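Local coordinates for integron cassette protein (Vibrio cholerae, PDB 3G1J) that is of unknown function, a small, beta-rich cassette product of the mobile integron gene pool whose sequence family is grouped with SH3-like folds, at residues D38-G44 with L56-K60; Y20-F26 with D84-L90. All coordinates share one frame; numbering follows the deposited sequence.

Interaction 1: residues D38-G44 with L56-K60; sequences DVMRFLG and LFFDK
R41 and L43 face D59 and F57 across an antiparallel beta hairpin, part of a five-stranded sheet consistent with the SH3-like clan of this family, and a classic beta bulge interrupts its register. Two backbone bonds close the regular part: R41 N to D59 O at 2.9 Å and D59 N to R41 O at 2.8 Å. Beyond F42, L43 and G44 together face F57. L43 N donates to F57 O (2.8 Å), and F57 N then reaches past it to G44 O (2.9 Å), so the extra residue is absorbed without losing the ladder. The backbone angles of G44 would jam a side chain against the preceding carbonyl oxygen, a good reason for glycine at this step.

Apolar packing centres on the F58 ring, which is held between two neighbours on the partner strand. Over one face lies the methyl of M40, a selenomethionine, with CE 3.6 Å from the F58 ring centroid and 15° off its normal. The M40 chain bends at its third torsion (-70°), which swings CE over the ring and leaves SE oblique to it in a Met-aromatic contact. Against the opposite face comes F42, whose CD1 lies 3.7 Å from F58 CZ, with the ring planes at 58°. I67 of the adjoining strand also touches F58 and M40, while L14 touches F42 and F58, placing this side of the hairpin in the protein interior.

The other side carries R41 and D59, and L43 reaches across toward D59 from the bulge. D59 CB lies over one face of the R41 guanidinium, and the charges are merely near, because the carboxylate lies well out of the guanidinium plane and no N-H points at it; D59 OD2 is instead hydrogen-bonded to G62 N. K60 crosses D38 near the strand end, where K60 NZ stays 4.1 Å from D38 OD2, beyond salt-bridge range.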
loop_
_atom_site.group_PDB
_atom_site.type_symbol
_atom_site.label_atom_id
_atom_site.label_comp_id
_atom_site.label_asym_id
_atom_site.label_seq_id
_atom_site.Cartn_x
_atom_site.Cartn_y
_atom_site.Cartn_z
ATOM N N ASP A 38 3.423 -0.068 -12.788
ATOM C CA ASP A 38 2.021 -0.187 -12.398
ATOM C C ASP A 38 1.509 1.132 -11.850
ATOM O O ASP A 38 2.231 1.834 -11.152
ATOM C CB ASP A 38 1.868 -1.256 -11.321
ATOM C CG ASP A 38 1.476 -2.588 -11.884
ATOM O OD1 ASP A 38 1.771 -2.835 -13.074
ATOM O OD2 ASP A 38 0.869 -3.382 -11.132
ATOM N N VAL A 39 0.253 1.458 -12.149
ATOM C CA VAL A 39 -0.374 2.658 -11.608
ATOM C C VAL A 39 -1.676 2.308 -10.888
ATOM O O VAL A 39 -2.504 1.575 -11.418
ATOM C CB VAL A 39 -0.664 3.680 -12.707
ATOM C CG1 VAL A 39 -1.397 4.878 -12.131
ATOM C CG2 VAL A 39 0.639 4.110 -13.389
HETATM N N MSE A 40 -1.830 2.814 -9.668
HETATM C CA MSE A 40 -2.979 2.485 -8.818
HETATM C C MSE A 40 -3.445 3.722 -8.069
HETATM O O MSE A 40 -2.632 4.575 -7.713
HETATM C CB MSE A 40 -2.584 1.429 -7.774
HETATM C CG MSE A 40 -1.852 0.231 -8.328
HETATM SE SE MSE A 40 -1.791 -1.267 -7.090
HETATM C CE MSE A 40 -0.525 -0.538 -5.684
ATOM N N ARG A 41 -4.745 3.811 -7.786
ATOM C CA ARG A 41 -5.259 4.912 -6.967
ATOM C C ARG A 41 -5.363 4.509 -5.486
ATOM O O ARG A 41 -5.956 3.477 -5.163
ATOM C CB ARG A 41 -6.620 5.391 -7.489
ATOM C CG ARG A 41 -7.278 6.465 -6.624
ATOM C CD ARG A 41 -8.420 7.170 -7.349
ATOM N NE ARG A 41 -9.306 6.216 -7.999
ATOM C CZ ARG A 41 -10.291 5.572 -7.381
ATOM N NH1 ARG A 41 -10.518 5.784 -6.093
ATOM N NH2 ARG A 41 -11.049 4.715 -8.052
ATOM N N PHE A 42 -4.793 5.311 -4.593
ATOM C CA PHE A 42 -4.863 4.995 -3.161
ATOM C C PHE A 42 -6.279 5.185 -2.611
ATOM O O PHE A 42 -6.921 6.208 -2.849
ATOM C CB PHE A 42 -3.867 5.839 -2.353
ATOM C CG PHE A 42 -3.735 5.426 -0.906
ATOM C CD1 PHE A 42 -3.406 4.116 -0.571
ATOM C CD2 PHE A 42 -3.901 6.351 0.122
ATOM C CE1 PHE A 42 -3.255 3.739 0.764
ATOM C CE2 PHE A 42 -3.766 5.981 1.448
ATOM C CZ PHE A 42 -3.435 4.670 1.776
ATOM N N LEU A 43 -6.756 4.198 -1.864
ATOM C CA LEU A 43 -8.076 4.264 -1.245
ATOM C C LEU A 43 -8.007 4.561 0.255
ATOM O O LEU A 43 -8.925 5.155 0.821
ATOM C CB LEU A 43 -8.814 2.943 -1.461
ATOM C CG LEU A 43 -8.937 2.448 -2.899
ATOM C CD1 LEU A 43 -9.719 1.151 -2.884
ATOM C CD2 LEU A 43 -9.606 3.492 -3.797
ATOM N N GLY A 44 -6.940 4.109 0.907
ATOM C CA GLY A 44 -6.769 4.329 2.337
ATOM C C GLY A 44 -6.058 3.161 2.996
ATOM O O GLY A 44 -5.819 2.148 2.347
ATOM N N LEU A 56 -2.627 -1.555 2.814
ATOM C CA LEU A 56 -2.748 -0.415 1.923
ATOM C C LEU A 56 -3.718 -0.789 0.809
ATOM O O LEU A 56 -3.428 -1.663 0.002
ATOM C CB LEU A 56 -1.383 -0.041 1.339
ATOM C CG LEU A 56 -0.235 0.257 2.308
ATOM C CD1 LEU A 56 1.060 0.581 1.536
ATOM C CD2 LEU A 56 -0.594 1.364 3.306
ATOM N N PHE A 57 -4.884 -0.144 0.778
ATOM C CA PHE A 57 -5.888 -0.451 -0.234
ATOM C C PHE A 57 -5.774 0.461 -1.452
ATOM O O PHE A 57 -5.671 1.681 -1.334
ATOM C CB PHE A 57 -7.297 -0.353 0.352
ATOM C CG PHE A 57 -7.584 -1.375 1.408
ATOM C CD1 PHE A 57 -7.314 -1.104 2.740
ATOM C CD2 PHE A 57 -8.120 -2.610 1.068
ATOM C CE1 PHE A 57 -7.583 -2.045 3.724
ATOM C CE2 PHE A 57 -8.397 -3.562 2.043
ATOM C CZ PHE A 57 -8.126 -3.282 3.369
ATOM N N PHE A 58 -5.805 -0.147 -2.632
ATOM C CA PHE A 58 -5.648 0.590 -3.870
ATOM C C PHE A 58 -6.715 0.130 -4.848
ATOM O O PHE A 58 -7.195 -0.998 -4.769
ATOM C CB PHE A 58 -4.280 0.313 -4.513
ATOM C CG PHE A 58 -3.114 1.025 -3.854
ATOM C CD1 PHE A 58 -2.440 0.441 -2.791
ATOM C CD2 PHE A 58 -2.661 2.251 -4.337
ATOM C CE1 PHE A 58 -1.362 1.084 -2.180
ATOM C CE2 PHE A 58 -1.574 2.896 -3.735
ATOM C CZ PHE A 58 -0.923 2.303 -2.656
ATOM N N ASP A 59 -7.073 1.003 -5.779
ATOM C CA ASP A 59 -7.822 0.570 -6.953
ATOM C C ASP A 59 -6.845 0.354 -8.102
ATOM O O ASP A 59 -5.999 1.204 -8.362
ATOM C CB ASP A 59 -8.866 1.613 -7.357
ATOM C CG ASP A 59 -9.608 1.232 -8.623
ATOM O OD1 ASP A 59 -10.718 0.665 -8.515
ATOM O OD2 ASP A 59 -9.088 1.496 -9.730
ATOM N N LYS A 60 -6.955 -0.791 -8.772
ATOM C CA LYS A 60 -6.199 -1.031 -9.998
ATOM C C LYS A 60 -7.147 -1.471 -11.104
ATOM O O LYS A 60 -7.735 -2.550 -11.026
ATOM C CB LYS A 60 -5.108 -2.086 -9.797
ATOM C CG LYS A 60 -4.459 -2.516 -11.107
ATOM C CD LYS A 60 -3.076 -3.101 -10.899
ATOM C CE LYS A 60 -2.387 -3.332 -12.236
ATOM N NZ LYS A 60 -2.501 -2.140 -13.126
#

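Interaction 2: residues Y20-F26 with D84-L90; sequences YKVVRSF and DSYFCKL
An edge strand of the five-stranded sheet, which is consistent with the family's SH3-like clan, is laid down here, where F87-K89 near the C-terminus runs antiparallel beside Y20-V22, an early strand of the chain, and an aromatic cluster of F26, Y86 and F87 forms beside the join. K21 and C88 make the hydrogen-bonded pair: K21 N to C88 O at 2.8 Å and C88 N to K21 O at 2.9 Å. Farther on, V23 N reaches Y86 O at 2.7 Å, but the donor stands 49° out of the carbonyl plane, a sign that regular pairing is giving way to loop.

On the interior face, Y20, V22 and F87 come together. V22 and F87 lie side by side and point the same way, CG2 of V22 meeting CE1 of F87, while CD2 and CE2 of Y20 lie against the backbone and CB of K89. The F26 side chain takes the cramped rotamer between its backbone N and carbonyl carbon (chi1 70°), which brings its ring against both Y86 and F87. Its CZ meets F87 CZ at 3.7 Å, and its CD1 approaches Y86 CD1 at 3.7 Å with the two planes 83° apart. Y34 stacks on F26, and I79 of the short helix 77-80 touches both F26 and Y86, extending the cluster.

V23 CG1 packs on C88 CB. R24 crosses Y86 at a slant, its CD 3.6 Å from Y86 CE1; farther out, its guanidinium passes with one face toward the Y86 hydroxyl, which is hydrogen-bonded to E78. A water in the plane of the guanidinium, at its edge, ties the two segments together: it accepts from R24 NE at 3.0 Å and donates to S85 O at 2.7 Å.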
loop_
_atom_site.group_PDB
_atom_site.type_symbol
_atom_site.label_atom_id
_atom_site.label_comp_id
_atom_site.label_asym_id
_atom_site.label_seq_id
_atom_site.Cartn_x
_atom_site.Cartn_y
_atom_site.Cartn_z
ATOM N N TYR A 20 -0.786 6.695 -8.049
ATOM C CA TYR A 20 0.644 6.443 -7.845
ATOM C C TYR A 20 1.205 5.450 -8.862
ATOM O O TYR A 20 0.555 4.475 -9.207
ATOM C CB TYR A 20 0.907 5.932 -6.413
ATOM C CG TYR A 20 0.526 6.958 -5.382
ATOM C CD1 TYR A 20 -0.801 7.098 -4.981
ATOM C CD2 TYR A 20 1.472 7.841 -4.864
ATOM C CE1 TYR A 20 -1.174 8.071 -4.075
ATOM C CE2 TYR A 20 1.115 8.808 -3.955
ATOM C CZ TYR A 20 -0.213 8.928 -3.569
ATOM O OH TYR A 20 -0.585 9.894 -2.667
ATOM N N LYS A 21 2.423 5.717 -9.330
ATOM C CA LYS A 21 3.183 4.775 -10.121
ATOM C C LYS A 21 4.079 3.966 -9.199
ATOM O O LYS A 21 4.729 4.524 -8.307
ATOM C CB LYS A 21 4.070 5.553 -11.102
ATOM C CG LYS A 21 4.850 4.691 -12.091
ATOM C CD LYS A 21 5.844 5.536 -12.887
ATOM C CE LYS A 21 6.857 4.657 -13.608
ATOM N NZ LYS A 21 7.805 5.434 -14.462
ATOM N N VAL A 22 4.138 2.657 -9.406
ATOM C CA VAL A 22 5.112 1.856 -8.676
ATOM C C VAL A 22 6.497 2.135 -9.259
ATOM O O VAL A 22 6.708 1.934 -10.454
ATOM C CB VAL A 22 4.770 0.365 -8.763
ATOM C CG1 VAL A 22 5.876 -0.482 -8.147
ATOM C CG2 VAL A 22 3.414 0.114 -8.055
ATOM N N VAL A 23 7.420 2.636 -8.438
ATOM C CA VAL A 23 8.762 2.949 -8.946
ATOM C C VAL A 23 9.861 1.975 -8.522
ATOM O O VAL A 23 11.007 2.097 -8.956
ATOM C CB VAL A 23 9.195 4.403 -8.659
ATOM C CG1 VAL A 23 8.372 5.379 -9.481
ATOM C CG2 VAL A 23 9.112 4.720 -7.180
ATOM N N ARG A 24 9.512 1.011 -7.677
ATOM C CA ARG A 24 10.378 -0.140 -7.465
ATOM C C ARG A 24 9.494 -1.352 -7.277
ATOM O O ARG A 24 8.585 -1.331 -6.440
ATOM C CB ARG A 24 11.299 0.011 -6.252
ATOM C CG ARG A 24 12.353 -1.109 -6.192
ATOM C CD ARG A 24 13.146 -1.188 -4.885
ATOM N NE ARG A 24 13.701 0.099 -4.496
ATOM C CZ ARG A 24 14.688 0.249 -3.622
ATOM N NH1 ARG A 24 15.271 -0.818 -3.080
ATOM N NH2 ARG A 24 15.104 1.471 -3.311
ATOM N N SER A 25 9.734 -2.399 -8.059
ATOM C CA SER A 25 8.927 -3.612 -7.908
ATOM C C SER A 25 9.112 -4.113 -6.481
ATOM O O SER A 25 10.197 -3.997 -5.911
ATOM C CB SER A 25 9.329 -4.698 -8.915
ATOM O OG SER A 25 9.197 -4.255 -10.259
ATOM N N PHE A 26 8.056 -4.660 -5.894
ATOM C CA PHE A 26 8.165 -5.213 -4.554
ATOM C C PHE A 26 7.129 -6.308 -4.340
ATOM O O PHE A 26 6.119 -6.376 -5.057
ATOM C CB PHE A 26 7.989 -4.112 -3.505
ATOM C CG PHE A 26 6.581 -3.566 -3.425
ATOM C CD1 PHE A 26 6.203 -2.471 -4.183
ATOM C CD2 PHE A 26 5.640 -4.152 -2.591
ATOM C CE1 PHE A 26 4.911 -1.963 -4.108
ATOM C CE2 PHE A 26 4.345 -3.654 -2.519
ATOM C CZ PHE A 26 3.984 -2.555 -3.280
ATOM N N ASP A 84 8.204 6.263 -0.464
ATOM C CA ASP A 84 8.629 7.015 -1.637
ATOM C C ASP A 84 9.691 6.301 -2.483
ATOM O O ASP A 84 9.996 6.741 -3.584
ATOM C CB ASP A 84 9.071 8.444 -1.276
ATOM C CG ASP A 84 10.023 8.497 -0.099
ATOM O OD1 ASP A 84 10.300 7.452 0.535
ATOM O OD2 ASP A 84 10.495 9.611 0.196
ATOM N N SER A 85 10.227 5.193 -1.983
ATOM C CA SER A 85 11.106 4.349 -2.787
ATOM C C SER A 85 10.271 3.459 -3.705
ATOM O O SER A 85 10.789 2.908 -4.670
ATOM C CB SER A 85 11.977 3.452 -1.896
ATOM O OG SER A 85 12.967 4.170 -1.165
ATOM N N TYR A 86 8.982 3.323 -3.386
ATOM C CA TYR A 86 8.106 2.338 -4.021
ATOM C C TYR A 86 6.962 2.964 -4.804
ATOM O O TYR A 86 6.546 2.439 -5.839
ATOM C CB TYR A 86 7.582 1.338 -2.964
ATOM C CG TYR A 86 8.727 0.558 -2.406
ATOM C CD1 TYR A 86 9.208 -0.553 -3.080
ATOM C CD2 TYR A 86 9.396 0.973 -1.251
ATOM C CE1 TYR A 86 10.301 -1.250 -2.625
ATOM C CE2 TYR A 86 10.492 0.270 -0.768
ATOM C CZ TYR A 86 10.950 -0.840 -1.472
ATOM O OH TYR A 86 12.027 -1.569 -1.030
ATOM N N PHE A 87 6.477 4.100 -4.317
ATOM C CA PHE A 87 5.365 4.790 -4.934
ATOM C C PHE A 87 5.726 6.228 -5.247
ATOM O O PHE A 87 6.286 6.940 -4.405
ATOM C CB PHE A 87 4.152 4.768 -4.001
ATOM C CG PHE A 87 3.614 3.391 -3.746
ATOM C CD1 PHE A 87 2.801 2.777 -4.683
ATOM C CD2 PHE A 87 3.921 2.713 -2.573
ATOM C CE1 PHE A 87 2.294 1.506 -4.455
ATOM C CE2 PHE A 87 3.417 1.433 -2.335
ATOM C CZ PHE A 87 2.600 0.838 -3.283
ATOM N N CYS A 88 5.391 6.650 -6.459
ATOM C CA CYS A 88 5.526 8.046 -6.841
ATOM C C CYS A 88 4.178 8.598 -7.307
ATOM O O CYS A 88 3.491 8.000 -8.152
ATOM C CB CYS A 88 6.595 8.205 -7.924
ATOM S SG CYS A 88 6.850 9.920 -8.454
ATOM N N LYS A 89 3.790 9.738 -6.744
ATOM C CA LYS A 89 2.531 10.369 -7.125
ATOM C C LYS A 89 2.466 10.677 -8.628
ATOM O O LYS A 89 3.478 11.012 -9.251
ATOM C CB LYS A 89 2.294 11.632 -6.293
ATOM C CG LYS A 89 0.833 12.043 -6.198
ATOM C CD LYS A 89 0.659 13.292 -5.346
ATOM C CE LYS A 89 0.954 14.555 -6.145
ATOM N NZ LYS A 89 -0.071 14.799 -7.202
ATOM N N LEU A 90 1.268 10.558 -9.195
ATOM C CA LEU A 90 1.024 10.744 -10.628
ATOM C C LEU A 90 1.266 9.465 -11.421
ATOM O O LEU A 90 0.371 8.984 -12.115
ATOM C CB LEU A 90 1.850 11.898 -11.206
ATOM C CG LEU A 90 1.170 13.268 -11.276
ATOM C CD1 LEU A 90 0.299 13.505 -10.054
ATOM C CD2 LEU A 90 2.203 14.380 -11.444
HETATM O O HOH W 1 13.329 2.899 -5.495
#

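How the interactions relate
The two contacts sit in one antiparallel sheet, their centres 11 Å apart, and meet where strand 39-48 borders strand 19-22. Probable backbone hydrogen bonds from V22 N to D38 O and from Y20 N to M40 O carry the ladder across, and the M40 methyl also packs against F87. Along the chain 20-26 comes first, then 38-44 and 56-60, and finally 84-90, so the local hairpin of interaction 1 falls within the sequence spanned by the long-range pairing of interaction 2. The F58 and F87 rings meet with nearly parallel planes, continuing one apolar interior from the hairpin to the C-terminal edge strand.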